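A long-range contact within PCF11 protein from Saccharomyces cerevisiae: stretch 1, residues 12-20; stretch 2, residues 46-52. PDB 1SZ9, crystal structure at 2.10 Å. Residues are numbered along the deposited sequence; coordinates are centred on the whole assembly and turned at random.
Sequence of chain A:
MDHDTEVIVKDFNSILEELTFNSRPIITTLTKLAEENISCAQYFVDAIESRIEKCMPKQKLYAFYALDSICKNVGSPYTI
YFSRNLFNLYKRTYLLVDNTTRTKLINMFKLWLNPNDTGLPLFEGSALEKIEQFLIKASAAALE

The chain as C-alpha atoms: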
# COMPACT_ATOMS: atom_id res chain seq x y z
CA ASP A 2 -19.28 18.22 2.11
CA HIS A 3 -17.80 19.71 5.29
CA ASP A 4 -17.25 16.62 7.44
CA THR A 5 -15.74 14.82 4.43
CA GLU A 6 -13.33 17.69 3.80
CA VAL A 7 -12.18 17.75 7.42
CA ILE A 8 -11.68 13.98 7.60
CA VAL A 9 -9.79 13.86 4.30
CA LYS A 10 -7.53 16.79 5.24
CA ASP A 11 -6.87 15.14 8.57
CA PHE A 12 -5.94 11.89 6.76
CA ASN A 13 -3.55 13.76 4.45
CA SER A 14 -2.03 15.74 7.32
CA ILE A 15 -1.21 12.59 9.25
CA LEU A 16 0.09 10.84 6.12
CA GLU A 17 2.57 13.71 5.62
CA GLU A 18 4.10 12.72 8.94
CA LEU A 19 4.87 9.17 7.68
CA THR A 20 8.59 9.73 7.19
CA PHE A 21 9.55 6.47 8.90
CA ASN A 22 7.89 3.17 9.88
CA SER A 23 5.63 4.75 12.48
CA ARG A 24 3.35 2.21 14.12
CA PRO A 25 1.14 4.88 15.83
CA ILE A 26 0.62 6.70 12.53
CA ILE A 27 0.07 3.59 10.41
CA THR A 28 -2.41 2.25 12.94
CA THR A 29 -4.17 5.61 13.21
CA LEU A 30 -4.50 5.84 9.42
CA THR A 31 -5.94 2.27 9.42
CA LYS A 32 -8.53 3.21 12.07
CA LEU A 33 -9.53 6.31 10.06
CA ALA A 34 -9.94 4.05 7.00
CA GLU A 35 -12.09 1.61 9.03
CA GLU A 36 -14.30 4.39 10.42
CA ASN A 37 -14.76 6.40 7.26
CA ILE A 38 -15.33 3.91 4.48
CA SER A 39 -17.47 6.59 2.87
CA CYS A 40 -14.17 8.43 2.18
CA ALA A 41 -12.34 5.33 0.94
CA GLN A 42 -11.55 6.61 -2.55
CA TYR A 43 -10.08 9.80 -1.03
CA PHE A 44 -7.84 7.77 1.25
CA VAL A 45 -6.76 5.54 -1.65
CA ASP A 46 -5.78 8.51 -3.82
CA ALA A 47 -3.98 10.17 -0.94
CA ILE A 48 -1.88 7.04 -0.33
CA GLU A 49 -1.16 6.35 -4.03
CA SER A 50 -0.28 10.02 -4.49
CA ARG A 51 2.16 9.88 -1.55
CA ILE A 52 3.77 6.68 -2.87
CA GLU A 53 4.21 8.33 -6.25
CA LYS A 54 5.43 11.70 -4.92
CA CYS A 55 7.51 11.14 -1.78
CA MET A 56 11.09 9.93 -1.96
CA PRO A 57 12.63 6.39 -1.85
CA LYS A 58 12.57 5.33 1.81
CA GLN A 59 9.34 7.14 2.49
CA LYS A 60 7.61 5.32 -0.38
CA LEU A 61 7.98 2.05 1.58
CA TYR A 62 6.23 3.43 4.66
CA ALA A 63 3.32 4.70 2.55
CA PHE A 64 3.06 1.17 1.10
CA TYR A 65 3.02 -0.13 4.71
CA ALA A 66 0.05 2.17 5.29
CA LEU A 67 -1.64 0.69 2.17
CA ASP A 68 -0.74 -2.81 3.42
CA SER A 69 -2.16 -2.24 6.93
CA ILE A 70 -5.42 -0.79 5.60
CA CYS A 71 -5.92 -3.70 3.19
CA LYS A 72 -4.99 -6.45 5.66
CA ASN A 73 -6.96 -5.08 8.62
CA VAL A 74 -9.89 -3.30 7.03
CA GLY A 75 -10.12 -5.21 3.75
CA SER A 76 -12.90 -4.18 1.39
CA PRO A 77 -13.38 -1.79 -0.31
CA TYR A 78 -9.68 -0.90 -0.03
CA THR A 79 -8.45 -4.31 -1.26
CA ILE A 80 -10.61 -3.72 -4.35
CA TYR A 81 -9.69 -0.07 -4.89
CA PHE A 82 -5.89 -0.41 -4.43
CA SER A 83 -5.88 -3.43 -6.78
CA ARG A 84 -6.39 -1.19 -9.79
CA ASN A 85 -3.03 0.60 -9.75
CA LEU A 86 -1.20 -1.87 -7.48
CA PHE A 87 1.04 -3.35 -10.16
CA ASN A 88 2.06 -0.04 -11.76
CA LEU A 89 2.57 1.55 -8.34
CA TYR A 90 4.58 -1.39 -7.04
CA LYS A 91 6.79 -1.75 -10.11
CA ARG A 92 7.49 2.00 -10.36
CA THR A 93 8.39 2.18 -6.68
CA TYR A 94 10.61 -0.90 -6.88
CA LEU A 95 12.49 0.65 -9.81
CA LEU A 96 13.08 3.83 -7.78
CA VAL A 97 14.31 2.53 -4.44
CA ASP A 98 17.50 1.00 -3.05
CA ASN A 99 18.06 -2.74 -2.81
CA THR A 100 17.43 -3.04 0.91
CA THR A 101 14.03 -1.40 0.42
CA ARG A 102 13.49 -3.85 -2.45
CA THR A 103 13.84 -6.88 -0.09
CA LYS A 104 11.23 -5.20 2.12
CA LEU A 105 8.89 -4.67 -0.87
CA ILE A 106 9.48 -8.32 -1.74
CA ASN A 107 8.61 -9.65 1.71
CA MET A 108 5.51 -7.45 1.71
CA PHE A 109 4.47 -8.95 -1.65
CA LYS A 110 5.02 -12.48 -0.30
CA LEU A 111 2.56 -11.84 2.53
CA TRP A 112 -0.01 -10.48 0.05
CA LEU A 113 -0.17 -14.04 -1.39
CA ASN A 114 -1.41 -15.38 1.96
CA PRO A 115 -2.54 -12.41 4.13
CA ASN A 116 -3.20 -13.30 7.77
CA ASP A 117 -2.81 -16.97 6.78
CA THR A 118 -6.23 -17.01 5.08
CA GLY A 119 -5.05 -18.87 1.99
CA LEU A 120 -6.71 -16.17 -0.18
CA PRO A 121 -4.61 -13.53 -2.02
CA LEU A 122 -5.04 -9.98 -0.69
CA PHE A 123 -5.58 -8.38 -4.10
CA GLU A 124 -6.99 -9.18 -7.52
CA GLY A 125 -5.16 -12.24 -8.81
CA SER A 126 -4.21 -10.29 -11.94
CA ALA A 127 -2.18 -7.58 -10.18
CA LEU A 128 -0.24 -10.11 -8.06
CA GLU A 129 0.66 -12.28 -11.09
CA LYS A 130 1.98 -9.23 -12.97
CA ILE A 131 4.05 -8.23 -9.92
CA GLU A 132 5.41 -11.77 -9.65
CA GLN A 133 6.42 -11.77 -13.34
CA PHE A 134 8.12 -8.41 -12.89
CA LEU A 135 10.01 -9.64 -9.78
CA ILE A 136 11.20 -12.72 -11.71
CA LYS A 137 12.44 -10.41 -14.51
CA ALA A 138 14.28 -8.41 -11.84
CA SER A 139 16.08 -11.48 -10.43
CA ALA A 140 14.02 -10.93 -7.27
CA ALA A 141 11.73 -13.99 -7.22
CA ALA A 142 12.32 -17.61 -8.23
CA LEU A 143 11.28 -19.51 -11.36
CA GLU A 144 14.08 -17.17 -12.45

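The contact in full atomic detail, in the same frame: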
# COMPACT_ATOMS: atom_id res chain seq x y z
N PHE A 12 -6.62 13.11 7.23
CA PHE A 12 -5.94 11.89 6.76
C PHE A 12 -4.64 12.31 6.07
O PHE A 12 -3.57 11.76 6.37
CB PHE A 12 -6.82 11.11 5.75
CG PHE A 12 -6.31 9.73 5.41
CD1 PHE A 12 -6.66 8.63 6.21
CD2 PHE A 12 -5.51 9.51 4.30
CE1 PHE A 12 -6.21 7.33 5.88
CE2 PHE A 12 -5.06 8.22 3.97
CZ PHE A 12 -5.42 7.13 4.77
N ASN A 13 -4.73 13.28 5.17
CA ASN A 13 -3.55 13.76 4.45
C ASN A 13 -2.49 14.32 5.39
O ASN A 13 -1.30 14.05 5.24
CB ASN A 13 -3.92 14.86 3.44
CG ASN A 13 -4.52 14.31 2.16
OD1 ASN A 13 -3.88 13.55 1.44
ND2 ASN A 13 -5.75 14.71 1.86
N SER A 14 -2.93 15.11 6.36
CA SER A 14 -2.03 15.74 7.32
C SER A 14 -1.21 14.71 8.09
O SER A 14 0.00 14.86 8.30
CB SER A 14 -2.85 16.60 8.28
OG SER A 14 -2.07 17.08 9.35
N ILE A 15 -1.87 13.65 8.52
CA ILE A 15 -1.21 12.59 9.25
C ILE A 15 -0.25 11.84 8.30
O ILE A 15 0.90 11.56 8.64
CB ILE A 15 -2.25 11.63 9.84
CG1 ILE A 15 -3.05 12.36 10.92
CG2 ILE A 15 -1.58 10.37 10.37
CD1 ILE A 15 -4.24 11.59 11.47
N LEU A 16 -0.72 11.55 7.09
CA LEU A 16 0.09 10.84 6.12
C LEU A 16 1.42 11.57 5.85
O LEU A 16 2.46 10.93 5.67
CB LEU A 16 -0.72 10.69 4.84
CG LEU A 16 -0.27 9.80 3.68
CD1 LEU A 16 0.21 8.42 4.14
CD2 LEU A 16 -1.48 9.66 2.75
N GLU A 17 1.37 12.90 5.85
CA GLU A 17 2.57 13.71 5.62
C GLU A 17 3.61 13.48 6.70
O GLU A 17 4.79 13.74 6.51
CB GLU A 17 2.23 15.20 5.58
CG GLU A 17 1.37 15.61 4.41
CD GLU A 17 2.07 15.45 3.09
OE1 GLU A 17 3.24 15.90 2.98
OE2 GLU A 17 1.46 14.89 2.15
N GLU A 18 3.18 12.98 7.85
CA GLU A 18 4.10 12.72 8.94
C GLU A 18 4.76 11.33 8.84
O GLU A 18 5.63 11.00 9.64
CB GLU A 18 3.38 12.85 10.28
CG GLU A 18 3.00 14.27 10.68
CD GLU A 18 4.20 15.17 10.80
OE1 GLU A 18 5.18 14.78 11.47
OE2 GLU A 18 4.18 16.27 10.20
N LEU A 19 4.34 10.53 7.86
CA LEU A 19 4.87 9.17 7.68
C LEU A 19 6.23 9.17 6.99
O LEU A 19 6.35 8.77 5.82
CB LEU A 19 3.92 8.32 6.85
CG LEU A 19 3.36 7.02 7.42
CD1 LEU A 19 2.91 6.16 6.25
CD2 LEU A 19 4.37 6.28 8.29
N THR A 20 7.24 9.63 7.72
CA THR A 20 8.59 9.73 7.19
C THR A 20 9.46 8.55 7.63
O THR A 20 10.62 8.45 7.27
CB THR A 20 9.24 11.04 7.66
OG1 THR A 20 9.23 11.07 9.09
CG2 THR A 20 8.45 12.23 7.14
N ASP A 46 -6.53 7.57 -2.99
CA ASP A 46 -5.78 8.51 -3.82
C ASP A 46 -4.70 9.22 -3.04
O ASP A 46 -3.62 9.48 -3.57
CB ASP A 46 -6.72 9.53 -4.46
CG ASP A 46 -7.56 8.91 -5.57
OD1 ASP A 46 -7.13 7.88 -6.15
OD2 ASP A 46 -8.64 9.46 -5.85
N ALA A 47 -4.97 9.52 -1.78
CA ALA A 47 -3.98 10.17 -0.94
C ALA A 47 -2.75 9.25 -0.77
O ALA A 47 -1.61 9.69 -0.89
CB ALA A 47 -4.58 10.49 0.42
N ILE A 48 -2.98 7.97 -0.50
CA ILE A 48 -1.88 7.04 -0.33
C ILE A 48 -1.12 6.79 -1.63
O ILE A 48 0.10 6.78 -1.63
CB ILE A 48 -2.38 5.71 0.29
CG1 ILE A 48 -2.75 5.95 1.75
CG2 ILE A 48 -1.27 4.63 0.25
CD1 ILE A 48 -3.35 4.76 2.42
N GLU A 49 -1.83 6.59 -2.74
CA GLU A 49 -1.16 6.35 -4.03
C GLU A 49 -0.37 7.59 -4.43
O GLU A 49 0.73 7.48 -4.97
CB GLU A 49 -2.17 5.98 -5.13
CG GLU A 49 -2.97 4.71 -4.82
CD GLU A 49 -3.62 4.08 -6.05
OE1 GLU A 49 -3.84 4.80 -7.04
OE2 GLU A 49 -3.92 2.87 -6.02
N SER A 50 -0.95 8.76 -4.17
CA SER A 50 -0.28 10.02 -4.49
C SER A 50 1.02 10.12 -3.68
O SER A 50 2.07 10.44 -4.24
CB SER A 50 -1.21 11.21 -4.18
OG SER A 50 -0.53 12.43 -4.36
N ARG A 51 0.95 9.84 -2.38
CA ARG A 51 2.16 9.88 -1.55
C ARG A 51 3.22 8.89 -2.06
O ARG A 51 4.39 9.25 -2.19
CB ARG A 51 1.84 9.58 -0.06
CG ARG A 51 3.09 9.12 0.72
CD ARG A 51 3.36 9.75 2.09
NE ARG A 51 3.75 11.15 2.00
CZ ARG A 51 4.77 11.71 2.64
NH1 ARG A 51 5.57 11.02 3.45
NH2 ARG A 51 5.00 13.01 2.47
N ILE A 52 2.82 7.66 -2.36
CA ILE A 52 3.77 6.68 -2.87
C ILE A 52 4.46 7.17 -4.14
O ILE A 52 5.67 6.99 -4.33
CB ILE A 52 3.06 5.34 -3.17
CG1 ILE A 52 2.64 4.69 -1.84
CG2 ILE A 52 3.98 4.42 -3.97
CD1 ILE A 52 1.68 3.51 -2.01
O HOH W 1 6.32 14.25 4.31
O HOH W 2 5.39 7.93 3.44

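Stretch 2 is helical throughout, and the helix runs on beyond both of its ends. It packs against the helix of residues 12-16 with the two N-to-C directions 30° apart. The axes come no closer than 10.4 Å.

Asp 46 makes no contact with stretch 1. Ala 47 is the first residue to touch it. Its CA-to-CB bond points toward stretch 1, and its CA lies 6.5 Å from the CA of Asn 13. The small methyl group meets three residues. Ala 47 CB is 3.3 Å from Asn 13 OD1, 4.1 Å from Phe 12 CD2 and 4.0 Å from Leu 16 CD2. The Asn 13 CA-to-CB bond points sideways, but the end of the side chain comes nearer to stretch 2. The same Leu 16 methyl also rests near the backbone, with CD2 3.6 Å from Ala 47 O. That carbonyl accepts a helical hydrogen bond from Arg 51 N (N to O 3.0 Å).

Ile 48 is buried and points sideways. Ile 48 CD1 lies 3.9 Å from Phe 12 CZ, at the edge of the ring and near its plane. Ala 47 CB also sits at the ring edge, so Phe 12 does not lay a face on either residue. Ile 48 CG1 is 4.0 Å from Leu 16 CD2.

Glu 49 is out of reach. Ser 50 points toward stretch 1 but makes no contact.

Arg 51 has the largest area covered by stretch 1, 112 Å². Its aliphatic part packs on Leu 16, with Arg 51 CD 4.0 Å from Leu 16 CG. Its guanidinium reaches the type I beta turn from Leu 16 to Leu 19. Leu 16 O and Glu 17 CA lie over one face of the guanidinium. Leu 19 O lies at its edge, 3.4 Å from Arg 51 NH1.

The Glu 17 CA-to-CB bond points away, but the end of the side chain comes nearer to stretch 2. A salt bridge results, with Glu 17 OE1 3.4 Å from Arg 51 NH2. Water 1 donates to Glu 17 O (water O to O 2.7 Å) and accepts from Arg 51 NH2 (2.6 Å from the water O). Water 2 links Leu 19 O (2.7 Å from the water O) and Arg 51 NH1 (3.1 Å from the water O) in the same way.

Ile 52 makes no contact with stretch 1.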